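Local coordinates for aminopeptidase N (Francisella tularensis subsp. tularensis, PDB 5DLL), which releases N-terminal amino acids, alanine by preference, from peptides with zinc as cofactor and probably takes part in degrading intracellular peptides, at residues 551-559 with 571-579; 640-651 with 680-689. All blocks are in the same frame, centred on the assembly; numbering follows the deposited sequence.

Interaction 1 (551-559 with 571-579)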
loop_
_atom_site.group_PDB
_atom_site.type_symbol
_atom_site.label_atom_id
_atom_site.label_comp_id
_atom_site.label_asym_id
_atom_site.label_seq_id
_atom_site.Cartn_x
_atom_site.Cartn_y
_atom_site.Cartn_z
ATOM N N SER A 551 -6.847 -31.958 -13.303
ATOM C CA SER A 551 -5.640 -32.782 -13.173
ATOM C C SER A 551 -4.339 -31.989 -13.256
ATOM O O SER A 551 -4.328 -30.841 -13.698
ATOM C CB SER A 551 -5.627 -33.842 -14.272
ATOM O OG SER A 551 -5.609 -33.223 -15.548
ATOM N N GLU A 552 -3.245 -32.627 -12.842
ATOM C CA GLU A 552 -1.914 -32.020 -12.899
ATOM C C GLU A 552 -1.465 -31.766 -14.338
ATOM O O GLU A 552 -0.778 -30.779 -14.596
ATOM C CB GLU A 552 -0.874 -32.889 -12.171
ATOM C CG GLU A 552 0.569 -32.399 -12.311
ATOM C CD GLU A 552 1.551 -33.101 -11.381
ATOM O OE1 GLU A 552 1.225 -33.294 -10.189
ATOM O OE2 GLU A 552 2.666 -33.444 -11.838
ATOM N N LYS A 553 -1.845 -32.648 -15.265
ATOM C CA LYS A 553 -1.472 -32.483 -16.673
ATOM C C LYS A 553 -2.188 -31.295 -17.320
ATOM O O LYS A 553 -1.617 -30.621 -18.177
ATOM C CB LYS A 553 -1.748 -33.756 -17.479
ATOM C CG LYS A 553 -0.978 -33.810 -18.793
ATOM C CD LYS A 553 -1.544 -34.842 -19.757
ATOM C CE LYS A 553 -0.811 -34.799 -21.090
ATOM N NZ LYS A 553 -1.478 -35.614 -22.140
ATOM N N ASP A 554 -3.435 -31.050 -16.914
ATOM C CA ASP A 554 -4.180 -29.864 -17.357
ATOM C C ASP A 554 -3.508 -28.575 -16.890
ATOM O O ASP A 554 -3.404 -27.616 -17.651
ATOM C CB ASP A 554 -5.630 -29.896 -16.854
ATOM C CG ASP A 554 -6.525 -30.789 -17.693
ATOM O OD1 ASP A 554 -6.001 -31.690 -18.381
ATOM O OD2 ASP A 554 -7.756 -30.588 -17.664
ATOM N N LEU A 555 -3.064 -28.556 -15.634
ATOM C CA LEU A 555 -2.316 -27.417 -15.097
ATOM C C LEU A 555 -0.935 -27.313 -15.752
ATOM O O LEU A 555 -0.450 -26.215 -16.019
ATOM C CB LEU A 555 -2.172 -27.526 -13.570
ATOM C CG LEU A 555 -3.463 -27.450 -12.742
ATOM C CD1 LEU A 555 -3.202 -27.830 -11.293
ATOM C CD2 LEU A 555 -4.085 -26.064 -12.824
ATOM N N LEU A 556 -0.320 -28.462 -16.023
ATOM C CA LEU A 556 0.993 -28.512 -16.673
ATOM C C LEU A 556 0.918 -28.012 -18.121
ATOM O O LEU A 556 1.881 -27.446 -18.637
ATOM C CB LEU A 556 1.559 -29.941 -16.632
ATOM C CG LEU A 556 2.978 -30.129 -16.093
ATOM C CD1 LEU A 556 3.140 -29.525 -14.705
ATOM C CD2 LEU A 556 3.316 -31.615 -16.079
ATOM N N HIS A 557 -0.229 -28.228 -18.766
ATOM C CA HIS A 557 -0.485 -27.703 -20.112
ATOM C C HIS A 557 -0.640 -26.174 -20.095
ATOM O O HIS A 557 -0.151 -25.486 -20.993
ATOM C CB HIS A 557 -1.740 -28.358 -20.713
ATOM C CG HIS A 557 -1.868 -28.186 -22.198
ATOM N ND1 HIS A 557 -1.296 -29.058 -23.100
ATOM C CD2 HIS A 557 -2.509 -27.249 -22.937
ATOM C CE1 HIS A 557 -1.575 -28.663 -24.330
ATOM N NE2 HIS A 557 -2.309 -27.567 -24.258
ATOM N N ILE A 558 -1.315 -25.652 -19.071
ATOM C CA ILE A 558 -1.461 -24.203 -18.891
ATOM C C ILE A 558 -0.100 -23.569 -18.603
ATOM O O ILE A 558 0.215 -22.502 -19.123
ATOM C CB ILE A 558 -2.469 -23.863 -17.768
ATOM C CG1 ILE A 558 -3.887 -24.259 -18.198
ATOM C CG2 ILE A 558 -2.444 -22.376 -17.434
ATOM C CD1 ILE A 558 -4.911 -24.226 -17.084
ATOM N N VAL A 559 0.709 -24.241 -17.792
ATOM C CA VAL A 559 2.062 -23.765 -17.494
ATOM C C VAL A 559 2.935 -23.715 -18.755
ATOM O O VAL A 559 3.784 -22.832 -18.889
ATOM C CB VAL A 559 2.747 -24.647 -16.421
ATOM C CG1 VAL A 559 4.218 -24.272 -16.255
ATOM C CG2 VAL A 559 2.014 -24.532 -15.089
ATOM N N SER A 571 -0.955 -21.424 -11.978
ATOM C CA SER A 571 -1.122 -22.867 -12.149
ATOM C C SER A 571 0.086 -23.657 -11.643
ATOM O O SER A 571 -0.068 -24.774 -11.156
ATOM C CB SER A 571 -1.381 -23.204 -13.619
ATOM O OG SER A 571 -2.564 -22.579 -14.079
ATOM N N LEU A 572 1.280 -23.081 -11.765
ATOM C CA LEU A 572 2.501 -23.730 -11.286
ATOM C C LEU A 572 2.573 -23.726 -9.754
ATOM O O LEU A 572 2.985 -24.714 -9.141
ATOM C CB LEU A 572 3.736 -23.044 -11.879
ATOM C CG LEU A 572 5.085 -23.759 -11.713
ATOM C CD1 LEU A 572 5.053 -25.170 -12.287
ATOM C CD2 LEU A 572 6.197 -22.947 -12.362
ATOM N N GLN A 573 2.165 -22.617 -9.140
ATOM C CA GLN A 573 2.125 -22.516 -7.681
ATOM C C GLN A 573 1.032 -23.431 -7.109
ATOM O O GLN A 573 1.152 -23.920 -5.989
ATOM C CB GLN A 573 1.898 -21.061 -7.237
ATOM C CG GLN A 573 2.967 -20.072 -7.699
ATOM C CD GLN A 573 4.204 -20.026 -6.808
ATOM O OE1 GLN A 573 4.173 -19.480 -5.702
ATOM N NE2 GLN A 573 5.312 -20.570 -7.307
ATOM N N GLN A 574 -0.026 -23.664 -7.883
ATOM C CA GLN A 574 -1.107 -24.558 -7.470
ATOM C C GLN A 574 -0.670 -26.019 -7.480
ATOM O O GLN A 574 -1.107 -26.807 -6.642
ATOM C CB GLN A 574 -2.320 -24.376 -8.382
ATOM C CG GLN A 574 -3.518 -25.227 -7.990
ATOM C CD GLN A 574 -4.840 -24.597 -8.386
ATOM O OE1 GLN A 574 -5.119 -23.444 -8.048
ATOM N NE2 GLN A 574 -5.669 -25.355 -9.097
ATOM N N ILE A 575 0.187 -26.374 -8.432
ATOM C CA ILE A 575 0.719 -27.734 -8.537
ATOM C C ILE A 575 1.691 -28.013 -7.393
ATOM O O ILE A 575 1.514 -28.973 -6.644
ATOM C CB ILE A 575 1.431 -27.956 -9.890
ATOM C CG1 ILE A 575 0.405 -27.980 -11.028
ATOM C CG2 ILE A 575 2.222 -29.258 -9.887
ATOM C CD1 ILE A 575 0.996 -27.719 -12.397
ATOM N N ALA A 576 2.711 -27.164 -7.270
ATOM C CA ALA A 576 3.727 -27.289 -6.220
ATOM C C ALA A 576 3.115 -27.349 -4.815
ATOM O O ALA A 576 3.598 -28.077 -3.958
ATOM C CB ALA A 576 4.720 -26.137 -6.312
ATOM N N THR A 577 2.051 -26.583 -4.591
ATOM C CA THR A 577 1.345 -26.586 -3.314
ATOM C C THR A 577 0.655 -27.927 -3.054
ATOM O O THR A 577 0.753 -28.467 -1.950
ATOM C CB THR A 577 0.319 -25.434 -3.251
ATOM O OG1 THR A 577 1.020 -24.185 -3.271
ATOM C CG2 THR A 577 -0.535 -25.506 -1.984
ATOM N N ASN A 578 -0.028 -28.461 -4.066
ATOM C CA ASN A 578 -0.707 -29.754 -3.941
ATOM C C ASN A 578 0.261 -30.935 -3.801
ATOM O O ASN A 578 -0.077 -31.947 -3.190
ATOM C CB ASN A 578 -1.663 -29.979 -5.115
ATOM C CG ASN A 578 -2.842 -29.017 -5.102
ATOM O OD1 ASN A 578 -3.121 -28.359 -4.091
ATOM N ND2 ASN A 578 -3.543 -28.929 -6.228
ATOM N N ILE A 579 1.460 -30.793 -4.361
ATOM C CA ILE A 579 2.538 -31.764 -4.154
ATOM C C ILE A 579 2.961 -31.807 -2.685
ATOM O O ILE A 579 3.174 -32.883 -2.123
ATOM C CB ILE A 579 3.771 -31.430 -5.037
ATOM C CG1 ILE A 579 3.471 -31.713 -6.519
ATOM C CG2 ILE A 579 5.013 -32.197 -4.585
ATOM C CD1 ILE A 579 3.460 -33.182 -6.901
#
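Apolar packing between Ile575 and Leu555 dominates this contact. Helices 552-561 and 565-581 follow one another in the chain, and the segments taken from them run roughly antiparallel (146° between axes, 9.1 Å at closest approach), so they form a helical hairpin within the ARM-repeat-like C-terminal region of this M1 peptidase. Ile575 is a knob in a hole lined by Glu552, Leu555, Leu556 and Val559. Its CG1 lies beside the backbone N (chi1 -70°) and the chain stays extended beyond it, which drives CD1 into the hole: CD1 is 3.4 Å from Leu555 CB and 3.6 Å from Leu556 CD1. Leu555 and Ile575 lie alongside with their ends heading opposite ways, whereas Leu556 lies square across Ile575. Further along, Val559 CG2 stands 3.9 Å from Leu572 CB, and these two side chains also cross nearly squarely.

The polar atoms of Ser571 and Glu552 that reach the facing helix rest against carbon. Ser571 OG is 3.4 Å from Ile558 CG2, while its hydrogen bond goes to the carbonyl of Asn567 on its own helix. The Glu552 chain is extended, CG anti to the backbone N (chi1 174°), and crosses the isoleucines with OE1 4.0 Å from Ile579 CD1; OE2 is bonded to Asn587. Phe590 of helix 588-598 touches Glu552, Leu572 and Ile575, adding a third helix to the apolar cluster.

No hydrogen bond spans the two segments, so the hairpin is closed here by shape and hydrophobic burial, while Ser571 OG and Glu552 OE2 find their hydrogen-bond partners outside the two segments.

Interaction 2 (640-651 with 680-689)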
loop_
_atom_site.group_PDB
_atom_site.type_symbol
_atom_site.label_atom_id
_atom_site.label_comp_id
_atom_site.label_asym_id
_atom_site.label_seq_id
_atom_site.Cartn_x
_atom_site.Cartn_y
_atom_site.Cartn_z
ATOM N N VAL A 640 12.176 -28.872 -2.403
ATOM C CA VAL A 640 13.175 -27.844 -2.703
ATOM C C VAL A 640 14.558 -28.482 -2.829
ATOM O O VAL A 640 15.343 -28.092 -3.696
ATOM C CB VAL A 640 13.156 -26.694 -1.659
ATOM C CG1 VAL A 640 14.450 -25.887 -1.673
ATOM C CG2 VAL A 640 11.961 -25.780 -1.911
ATOM N N ASN A 641 14.845 -29.466 -1.979
ATOM C CA ASN A 641 16.098 -30.220 -2.067
ATOM C C ASN A 641 16.208 -31.048 -3.354
ATOM O O ASN A 641 17.292 -31.164 -3.926
ATOM C CB ASN A 641 16.273 -31.134 -0.850
ATOM C CG ASN A 641 17.361 -32.174 -1.056
ATOM O OD1 ASN A 641 17.073 -33.342 -1.327
ATOM N ND2 ASN A 641 18.615 -31.746 -0.962
ATOM N N GLN A 642 15.095 -31.629 -3.799
ATOM C CA GLN A 642 15.086 -32.412 -5.033
ATOM C C GLN A 642 15.401 -31.544 -6.253
ATOM O O GLN A 642 16.310 -31.857 -7.022
ATOM C CB GLN A 642 13.753 -33.143 -5.214
ATOM C CG GLN A 642 13.609 -34.365 -4.317
ATOM C CD GLN A 642 12.406 -35.227 -4.662
ATOM O OE1 GLN A 642 12.014 -35.335 -5.824
ATOM N NE2 GLN A 642 11.820 -35.860 -3.648
ATOM N N LEU A 643 14.665 -30.447 -6.411
ATOM C CA LEU A 643 14.895 -29.507 -7.515
ATOM C C LEU A 643 16.332 -28.998 -7.531
ATOM O O LEU A 643 16.946 -28.883 -8.591
ATOM C CB LEU A 643 13.956 -28.311 -7.404
ATOM C CG LEU A 643 12.463 -28.583 -7.593
ATOM C CD1 LEU A 643 11.646 -27.434 -7.020
ATOM C CD2 LEU A 643 12.143 -28.796 -9.064
ATOM N N ALA A 644 16.848 -28.680 -6.346
ATOM C CA ALA A 644 18.230 -28.234 -6.179
ATOM C C ALA A 644 19.237 -29.228 -6.746
ATOM O O ALA A 644 20.202 -28.825 -7.397
ATOM C CB ALA A 644 18.522 -27.996 -4.705
ATOM N N ASP A 645 19.003 -30.517 -6.486
ATOM C CA ASP A 645 19.937 -31.594 -6.849
ATOM C C ASP A 645 19.778 -32.085 -8.286
ATOM O O ASP A 645 20.769 -32.257 -9.002
ATOM C CB ASP A 645 19.781 -32.786 -5.893
ATOM C CG ASP A 645 20.468 -32.566 -4.551
ATOM O OD1 ASP A 645 21.422 -31.761 -4.473
ATOM O OD2 ASP A 645 20.061 -33.218 -3.567
ATOM N N LYS A 646 18.538 -32.327 -8.703
ATOM C CA LYS A 646 18.274 -32.815 -10.058
ATOM C C LYS A 646 18.641 -31.767 -11.108
ATOM O O LYS A 646 19.319 -32.081 -12.083
ATOM C CB LYS A 646 16.812 -33.237 -10.223
ATOM C CG LYS A 646 16.380 -34.345 -9.277
ATOM C CD LYS A 646 15.242 -35.171 -9.855
ATOM C CE LYS A 646 14.453 -35.886 -8.768
ATOM N NZ LYS A 646 15.326 -36.608 -7.800
ATOM N N LEU A 647 18.213 -30.524 -10.896
ATOM C CA LEU A 647 18.522 -29.434 -11.824
ATOM C C LEU A 647 19.749 -28.626 -11.383
ATOM O O LEU A 647 19.843 -27.434 -11.680
ATOM C CB LEU A 647 17.316 -28.496 -11.972
ATOM C CG LEU A 647 15.945 -29.147 -12.182
ATOM C CD1 LEU A 647 14.865 -28.083 -12.283
ATOM C CD2 LEU A 647 15.941 -30.026 -13.420
ATOM N N LYS A 648 20.695 -29.276 -10.703
ATOM C CA LYS A 648 21.862 -28.584 -10.146
ATOM C C LYS A 648 22.708 -27.887 -11.213
ATOM O O LYS A 648 23.144 -26.753 -11.014
ATOM C CB LYS A 648 22.739 -29.552 -9.347
ATOM C CG LYS A 648 23.749 -28.841 -8.463
ATOM C CD LYS A 648 24.490 -29.799 -7.544
ATOM C CE LYS A 648 25.139 -29.048 -6.391
ATOM N NZ LYS A 648 26.368 -29.723 -5.889
ATOM N N ASP A 649 22.943 -28.571 -12.331
ATOM C CA ASP A 649 23.720 -28.011 -13.441
ATOM C C ASP A 649 23.015 -26.808 -14.061
ATOM O O ASP A 649 23.670 -25.851 -14.484
ATOM C CB ASP A 649 23.969 -29.067 -14.527
ATOM C CG ASP A 649 24.885 -30.195 -14.063
ATOM O OD1 ASP A 649 25.672 -30.000 -13.111
ATOM O OD2 ASP A 649 24.818 -31.287 -14.663
ATOM N N ASP A 650 21.685 -26.867 -14.110
ATOM C CA ASP A 650 20.872 -25.794 -14.688
ATOM C C ASP A 650 20.926 -24.529 -13.832
ATOM O O ASP A 650 21.074 -23.426 -14.363
ATOM C CB ASP A 650 19.408 -26.228 -14.844
ATOM C CG ASP A 650 19.249 -27.507 -15.653
ATOM O OD1 ASP A 650 19.889 -28.521 -15.297
ATOM O OD2 ASP A 650 18.467 -27.496 -16.632
ATOM N N TRP A 651 20.796 -24.695 -12.513
ATOM C CA TRP A 651 20.876 -23.568 -11.576
ATOM C C TRP A 651 22.219 -22.856 -11.717
ATOM O O TRP A 651 22.280 -21.630 -11.735
ATOM C CB TRP A 651 20.688 -24.028 -10.115
ATOM C CG TRP A 651 19.375 -24.708 -9.833
ATOM C CD1 TRP A 651 19.192 -25.973 -9.346
ATOM C CD2 TRP A 651 18.070 -24.165 -10.029
ATOM N NE1 TRP A 651 17.851 -26.250 -9.227
ATOM C CE2 TRP A 651 17.139 -25.158 -9.642
ATOM C CE3 TRP A 651 17.592 -22.934 -10.491
ATOM C CZ2 TRP A 651 15.761 -24.954 -9.703
ATOM C CZ3 TRP A 651 16.224 -22.732 -10.552
ATOM C CH2 TRP A 651 15.325 -23.736 -10.162
ATOM N N CYS A 680 18.400 -18.720 -8.365
ATOM C CA CYS A 680 19.364 -19.767 -8.697
ATOM C C CYS A 680 20.274 -20.078 -7.515
ATOM O O CYS A 680 20.436 -21.237 -7.144
ATOM C CB CYS A 680 20.216 -19.358 -9.904
ATOM S SG CYS A 680 19.310 -19.311 -11.463
ATOM N N LEU A 681 20.844 -19.033 -6.919
ATOM C CA LEU A 681 21.786 -19.190 -5.809
ATOM C C LEU A 681 21.165 -19.822 -4.554
ATOM O O LEU A 681 21.874 -20.472 -3.784
ATOM C CB LEU A 681 22.429 -17.840 -5.455
ATOM C CG LEU A 681 23.523 -17.852 -4.375
ATOM C CD1 LEU A 681 24.651 -18.810 -4.734
ATOM C CD2 LEU A 681 24.057 -16.447 -4.146
ATOM N N SER A 682 19.861 -19.633 -4.347
ATOM C CA SER A 682 19.170 -20.242 -3.204
ATOM C C SER A 682 19.025 -21.745 -3.405
ATOM O O SER A 682 19.154 -22.511 -2.452
ATOM C CB SER A 682 17.795 -19.594 -2.942
ATOM O OG SER A 682 16.751 -20.203 -3.691
ATOM N N TYR A 683 18.768 -22.162 -4.643
ATOM C CA TYR A 683 18.687 -23.587 -4.963
ATOM C C TYR A 683 20.048 -24.284 -4.897
ATOM O O TYR A 683 20.116 -25.480 -4.625
ATOM C CB TYR A 683 18.057 -23.802 -6.335
ATOM C CG TYR A 683 16.552 -23.761 -6.318
ATOM C CD1 TYR A 683 15.813 -24.879 -5.934
ATOM C CD2 TYR A 683 15.864 -22.609 -6.686
ATOM C CE1 TYR A 683 14.428 -24.848 -5.920
ATOM C CE2 TYR A 683 14.481 -22.568 -6.678
ATOM C CZ TYR A 683 13.767 -23.689 -6.295
ATOM O OH TYR A 683 12.392 -23.648 -6.281
ATOM N N LEU A 684 21.125 -23.542 -5.144
ATOM C CA LEU A 684 22.474 -24.088 -4.994
ATOM C C LEU A 684 22.836 -24.353 -3.520
ATOM O O LEU A 684 23.656 -25.234 -3.223
ATOM C CB LEU A 684 23.505 -23.157 -5.648
ATOM C CG LEU A 684 23.390 -22.976 -7.172
ATOM C CD1 LEU A 684 24.355 -21.902 -7.661
ATOM C CD2 LEU A 684 23.612 -24.287 -7.923
ATOM N N MET A 685 22.215 -23.599 -2.611
ATOM C CA MET A 685 22.415 -23.775 -1.163
ATOM C C MET A 685 21.491 -24.832 -0.565
ATOM O O MET A 685 21.869 -25.528 0.375
ATOM C CB MET A 685 22.211 -22.452 -0.434
ATOM C CG MET A 685 23.276 -21.418 -0.744
ATOM S SD MET A 685 24.896 -21.871 -0.094
ATOM C CE MET A 685 25.682 -20.266 -0.137
ATOM N N ASN A 686 20.287 -24.956 -1.114
ATOM C CA ASN A 686 19.380 -26.033 -0.723
ATOM C C ASN A 686 19.746 -27.397 -1.332
ATOM O O ASN A 686 19.010 -28.369 -1.166
ATOM C CB ASN A 686 17.939 -25.661 -1.076
ATOM C CG ASN A 686 17.438 -24.479 -0.281
ATOM O OD1 ASN A 686 17.175 -23.409 -0.832
ATOM N ND2 ASN A 686 17.316 -24.658 1.028
ATOM N N ALA A 687 20.874 -27.469 -2.037
ATOM C CA ALA A 687 21.401 -28.737 -2.526
ATOM C C ALA A 687 22.018 -29.550 -1.388
ATOM O O ALA A 687 22.347 -29.002 -0.333
ATOM C CB ALA A 687 22.438 -28.485 -3.607
ATOM N N SER A 688 22.173 -30.854 -1.615
ATOM C CA SER A 688 22.809 -31.752 -0.646
ATOM C C SER A 688 24.297 -31.448 -0.447
ATOM O O SER A 688 24.831 -31.689 0.632
ATOM C CB SER A 688 22.634 -33.213 -1.064
ATOM O OG SER A 688 21.272 -33.596 -1.017
ATOM N N ASP A 689 24.959 -30.939 -1.484
ATOM C CA ASP A 689 26.314 -30.399 -1.350
ATOM C C ASP A 689 26.310 -28.881 -1.581
ATOM O O ASP A 689 25.987 -28.403 -2.669
ATOM C CB ASP A 689 27.275 -31.084 -2.327
ATOM C CG ASP A 689 28.743 -30.883 -1.954
ATOM O OD1 ASP A 689 29.041 -30.098 -1.027
ATOM O OD2 ASP A 689 29.608 -31.520 -2.591
#
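Asp645 OD2 accepts a hydrogen bond from Ser688 OG (2.8 Å) through its syn lone pair and a weak one from Asn641 ND2 (3.3 Å), while Asp645 OD1 takes Ser688 N at 3.1 Å with an N-H...O angle of 168°. Both carboxylate oxygens thus hold one serine, fixing the rotation of the Asp645 group beside the loop 686-689. The setting is the ARM-repeat-like helical region, where the segments of helices 629-646 and 668-685 cross steeply (101°). Asn641 ND2 adds a weak bond to Asn686 O (3.4 Å).

The apolar half centres on Tyr683, a knob among Val640, Leu643, Ala644 and Trp651. Its ring forms an offset stack with the six-membered ring of Trp651: the centroids are 4.1 Å apart and the planes, only 2° from parallel, lie face over face. Tyr683 CB continues the overlap as a CH-pi contact, 3.6 Å from the centroid of the five-membered ring. Leu643 lies alongside the tyrosine with the same heading, its CB against the ring at CE1, and Tyr683 OH is bonded to Leu612 O. Cys680 SG approaches the edge of the indole, and Leu684 CD2 meets Trp651 CB. Phe594 of helix 588-598 also touches Leu643 and Trp651.

A hydrogen bond within 640-651 holds the indole in its plane. Trp651 reaches back across the break between helices 629-646 and 648-658, and its NE1 donates to Leu643 O at 2.9 Å; this oxygen lies close to the ring plane, and on the opposite face of its carbonyl it receives Leu647 N.

Interactions 1 and 2 come in series along the helical C-terminal region, with centres about 21 Å apart and nearest atoms about 7 Å apart, so they do not touch. They join different helices, yet helix 588-598 borders both, giving Phe590 to 551-559/571-579 and Phe594 to 640-651/680-689. Interaction 1 is largely buried and joins successive antiparallel helices through aliphatic groups, without a hydrogen bond across it. Interaction 2 is partly buried, unites elements further apart in sequence, and buries more surface (741 against 445 Å²); its aromatic stack is buried, whereas its carboxylate bonds lie toward the surface, at the loop that carries Ser688.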